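Local coordinates for clp gene regulator (ClgR) (Corynebacterium glutamicum, PDB 3F52), which probably binds regulatory DNA through a helix-turn-helix domain and activates transcription of clp protease genes in this actinomycete, at residues L29-A32 and L33-F36; L58-L61 and E62-R65. All coordinates share one frame; numbering follows the deposited sequence.

Contact 1: L29-A32 and L33-F36; sequences LGAA and LRSF
The Arg34 side chain starts with CG trans to the backbone N (chi1 -176°) and then bends at chi3 (-47°), which turns the guanidinium back along the helix until NH2 lies 3.8 Å from CA of Ala31 and a little farther from its methyl. The approach is oblique to the guanidinium plane. A water sits between the same two residues: it donates to Ala31 O at 2.6 Å and accepts a weak bond from Arg34 NH2. Ala31 O therefore serves both this water and the amide of Ser35, one turn on. One residue later, Ala32 O is equally in demand. Phe36 N donates to it over 2.9 Å, while the Phe36 ring, with CG anti to the carbonyl carbon (chi1 -86°), turns its edge to the same oxygen, which lies in the ring plane, 3.2 Å from CD1. The hydroxyl of Ser35 also comes close, its OG 3.0 Å from Ala32 O. On the inner side Leu33 lays CG 3.4 Å from Leu29 O, the oxygen that receives its own amide. From there its branches go into the core of the helical domain, against Cys77 and Leu80 of helix 70-80 and Val87 of helix 84-92, and Leu29 meets Leu73 and Ala91. Helix 25-40 is thus two-sided here: its partly exposed flank supplements main-chain bonding with water and a folded-back arginine, whereas on the leucine flank Leu33 carbon lies against a carbonyl oxygen, Leu29 O, that accepts the amide of Leu33.

Contact 2: L58-L61 and E62-R65; sequences LSEL and ERGR
Helix 55-62 ends in a Schellman motif: after a last regular bond from Glu62 N to Leu58 O, Gly64 turns to positive phi (76°), Arg65 N reaches back to Glu60 O over 2.8 Å, and Gly64 N meets Leu61 O at 3.1 Å from above the carbonyl plane. With helix 44-51 it forms the helix-turn-helix pair, of which it is by position the second member and so probably the DNA-recognition helix, as in XRE-type regulators. Among the side chains, Glu62 carries CG within 3.3 Å of Leu58 O and runs on extended, crossing the Leu58 side chain at a slant; carboxylate OE2 stops 4.0 Å from Leu58 CG. Its charge is met from outside the turn by Arg37, which forms a salt bridge with OE2, while Leu58 and Glu62 both touch Leu44 of helix 44-51. This carboxylate consequently has leucine hydrocarbon and an arginine of helix 25-40 as neighbours, and the nearby positive charge would be expected to favour its ionised form. On the outer side Arg63 doubles back through a bend at chi3 (-71°), laying one guanidinium face over the backbone, with Glu60 CA toward the rim. Ser59 OG receives two weak bonds from it, from NE at 3.3 Å and from NH1. The carboxylate of Glu60 stands perpendicular to this guanidinium, but the opposite charges remain beyond salt-bridge distance. Beyond the glycine, Arg65 bends at chi2 and brings its guanidinium above Arg63 O. Glu27 takes a salt bridge from its NH2, and the same nitrogen donates to Gly64 O at 3.0 Å, with that oxygen near the guanidinium plane.

In the fold
From the N terminus, contact 1 comes first, within helix 25-40; it closes no loop, being successive turns of one helix. Helix 44-51 follows, and the chain then enters helix 55-62, where contact 2 covers the last turn and the start of the loop toward helix 70-80, closing just the short reversal at the C-terminal end of the helix. The two contacts are in series, neither nested nor crossed, yet their centres lie only about 9 Å apart. Arg34 NH1 approaches Glu62 O to 2.9 Å, and Leu33 CD1 packs on Leu61 CD2. Contact 1 thereby joins helices 70-80 and 84-92 to the helix 55-62 side of the helix-turn-helix domain, and contact 2 adds helix 44-51.

Contact 1: L29-A32 and L33-F36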
loop_
_atom_site.group_PDB
_atom_site.type_symbol
_atom_site.label_atom_id
_atom_site.label_comp_id
_atom_site.label_asym_id
_atom_site.label_seq_id
_atom_site.Cartn_x
_atom_site.Cartn_y
_atom_site.Cartn_z
ATOM N N LEU B 29 -3.132 4.185 4.598
ATOM C CA LEU B 29 -4.108 3.154 4.250
ATOM C C LEU B 29 -5.120 2.935 5.367
ATOM O O LEU B 29 -6.328 2.778 5.111
ATOM C CB LEU B 29 -3.377 1.847 3.980
ATOM C CG LEU B 29 -3.804 0.772 3.000
ATOM C CD1 LEU B 29 -4.052 1.388 1.627
ATOM C CD2 LEU B 29 -2.697 -0.347 2.893
ATOM N N GLY B 30 -4.633 2.906 6.614
ATOM C CA GLY B 30 -5.571 2.758 7.754
ATOM C C GLY B 30 -6.564 3.906 7.846
ATOM O O GLY B 30 -7.750 3.707 8.106
ATOM N N ALA B 31 -6.084 5.122 7.639
ATOM C CA ALA B 31 -6.937 6.310 7.681
ATOM C C ALA B 31 -7.984 6.258 6.554
ATOM O O ALA B 31 -9.148 6.622 6.770
ATOM C CB ALA B 31 -6.104 7.568 7.595
ATOM N N ALA B 32 -7.575 5.782 5.373
ATOM C CA ALA B 32 -8.485 5.623 4.224
ATOM C C ALA B 32 -9.587 4.604 4.572
ATOM O O ALA B 32 -10.773 4.879 4.413
ATOM C CB ALA B 32 -7.713 5.183 3.003
ATOM N N LEU B 33 -9.171 3.441 5.073
ATOM C CA LEU B 33 -10.118 2.388 5.476
ATOM C C LEU B 33 -11.115 2.905 6.487
ATOM O O LEU B 33 -12.317 2.653 6.360
ATOM C CB LEU B 33 -9.374 1.179 6.035
ATOM C CG LEU B 33 -8.648 0.307 4.984
ATOM C CD1 LEU B 33 -7.649 -0.620 5.666
ATOM C CD2 LEU B 33 -9.647 -0.502 4.104
ATOM N N ARG B 34 -10.631 3.644 7.480
ATOM C CA ARG B 34 -11.520 4.228 8.490
ATOM C C ARG B 34 -12.558 5.165 7.851
ATOM O O ARG B 34 -13.752 5.120 8.180
ATOM C CB ARG B 34 -10.725 4.982 9.559
ATOM C CG ARG B 34 -11.635 5.522 10.687
ATOM C CD ARG B 34 -10.912 6.473 11.659
ATOM N NE ARG B 34 -9.607 5.973 12.112
ATOM C CZ ARG B 34 -8.426 6.508 11.762
ATOM N NH1 ARG B 34 -7.305 5.973 12.230
ATOM N NH2 ARG B 34 -8.366 7.598 10.967
ATOM N N SER B 35 -12.107 5.998 6.913
ATOM C CA SER B 35 -13.033 6.911 6.260
ATOM C C SER B 35 -14.061 6.162 5.370
ATOM O O SER B 35 -15.236 6.540 5.362
ATOM C CB SER B 35 -12.304 8.054 5.530
ATOM O OG SER B 35 -11.900 7.660 4.252
ATOM N N PHE B 36 -13.657 5.087 4.686
ATOM C CA PHE B 36 -14.598 4.277 3.899
ATOM C C PHE B 36 -15.613 3.592 4.819
ATOM O O PHE B 36 -16.792 3.459 4.474
ATOM C CB PHE B 36 -13.885 3.212 3.062
ATOM C CG PHE B 36 -13.396 3.702 1.716
ATOM C CD1 PHE B 36 -12.222 4.461 1.614
ATOM C CD2 PHE B 36 -14.099 3.404 0.553
ATOM C CE1 PHE B 36 -11.747 4.910 0.363
ATOM C CE2 PHE B 36 -13.636 3.840 -0.717
ATOM C CZ PHE B 36 -12.460 4.601 -0.803
HETATM O O HOH W 1 -9.805 8.486 8.490
#

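Contact 2: L58-L61 and E62-R65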
loop_
_atom_site.group_PDB
_atom_site.type_symbol
_atom_site.label_atom_id
_atom_site.label_comp_id
_atom_site.label_asym_id
_atom_site.label_seq_id
_atom_site.Cartn_x
_atom_site.Cartn_y
_atom_site.Cartn_z
ATOM N N LEU B 58 -8.627 -4.880 13.490
ATOM C CA LEU B 58 -9.117 -3.842 12.601
ATOM C C LEU B 58 -8.750 -2.460 13.115
ATOM O O LEU B 58 -8.363 -1.589 12.328
ATOM C CB LEU B 58 -10.640 -3.947 12.411
ATOM C CG LEU B 58 -11.210 -2.913 11.423
ATOM C CD1 LEU B 58 -10.523 -2.933 10.034
ATOM C CD2 LEU B 58 -12.731 -3.052 11.279
ATOM N N SER B 59 -8.891 -2.260 14.424
ATOM C CA SER B 59 -8.584 -0.975 15.037
ATOM C C SER B 59 -7.103 -0.633 14.809
ATOM O O SER B 59 -6.768 0.488 14.391
ATOM C CB SER B 59 -8.907 -1.007 16.517
ATOM O OG SER B 59 -8.518 0.208 17.136
ATOM N N GLU B 60 -6.223 -1.604 15.077
ATOM C CA GLU B 60 -4.774 -1.435 14.826
ATOM C C GLU B 60 -4.450 -1.207 13.339
ATOM O O GLU B 60 -3.603 -0.377 13.008
ATOM C CB GLU B 60 -3.970 -2.604 15.407
ATOM C CG GLU B 60 -3.893 -2.504 16.929
ATOM C CD GLU B 60 -3.449 -3.781 17.573
ATOM O OE1 GLU B 60 -3.125 -4.742 16.820
ATOM O OE2 GLU B 60 -3.443 -3.826 18.832
ATOM N N LEU B 61 -5.156 -1.905 12.444
ATOM C CA LEU B 61 -5.007 -1.634 11.001
ATOM C C LEU B 61 -5.384 -0.175 10.677
ATOM O O LEU B 61 -4.631 0.547 9.987
ATOM C CB LEU B 61 -5.866 -2.610 10.182
ATOM C CG LEU B 61 -5.915 -2.386 8.661
ATOM C CD1 LEU B 61 -4.488 -2.339 8.062
ATOM C CD2 LEU B 61 -6.765 -3.479 7.968
ATOM N N GLU B 62 -6.554 0.247 11.176
ATOM C CA GLU B 62 -7.042 1.617 10.952
ATOM C C GLU B 62 -6.111 2.679 11.535
ATOM O O GLU B 62 -5.973 3.766 10.960
ATOM C CB GLU B 62 -8.445 1.810 11.511
ATOM C CG GLU B 62 -9.514 1.067 10.729
ATOM C CD GLU B 62 -10.947 1.374 11.205
ATOM O OE1 GLU B 62 -11.126 2.024 12.255
ATOM O OE2 GLU B 62 -11.897 0.967 10.505
ATOM N N ARG B 63 -5.430 2.333 12.633
ATOM C CA ARG B 63 -4.502 3.260 13.274
ATOM C C ARG B 63 -3.060 3.216 12.730
ATOM O O ARG B 63 -2.187 3.890 13.265
ATOM C CB ARG B 63 -4.519 3.060 14.800
ATOM C CG ARG B 63 -5.769 3.688 15.428
ATOM C CD ARG B 63 -5.742 3.639 16.944
ATOM N NE ARG B 63 -5.919 2.280 17.446
ATOM C CZ ARG B 63 -4.939 1.496 17.879
ATOM N NH1 ARG B 63 -5.243 0.274 18.324
ATOM N NH2 ARG B 63 -3.673 1.924 17.894
ATOM N N GLY B 64 -2.821 2.425 11.684
ATOM C CA GLY B 64 -1.493 2.373 11.054
ATOM C C GLY B 64 -0.522 1.588 11.883
ATOM O O GLY B 64 0.682 1.858 11.886
ATOM N N ARG B 65 -1.043 0.592 12.607
ATOM C CA ARG B 65 -0.186 -0.237 13.466
ATOM C C ARG B 65 -0.140 -1.706 13.055
ATOM O O ARG B 65 0.358 -2.560 13.815
ATOM C CB ARG B 65 -0.620 -0.088 14.924
ATOM C CG ARG B 65 -0.635 1.392 15.403
ATOM C CD ARG B 65 0.818 1.955 15.422
ATOM N NE ARG B 65 0.876 3.353 15.846
ATOM C CZ ARG B 65 1.111 4.383 15.029
ATOM N NH1 ARG B 65 1.133 5.627 15.530
ATOM N NH2 ARG B 65 1.321 4.170 13.741
#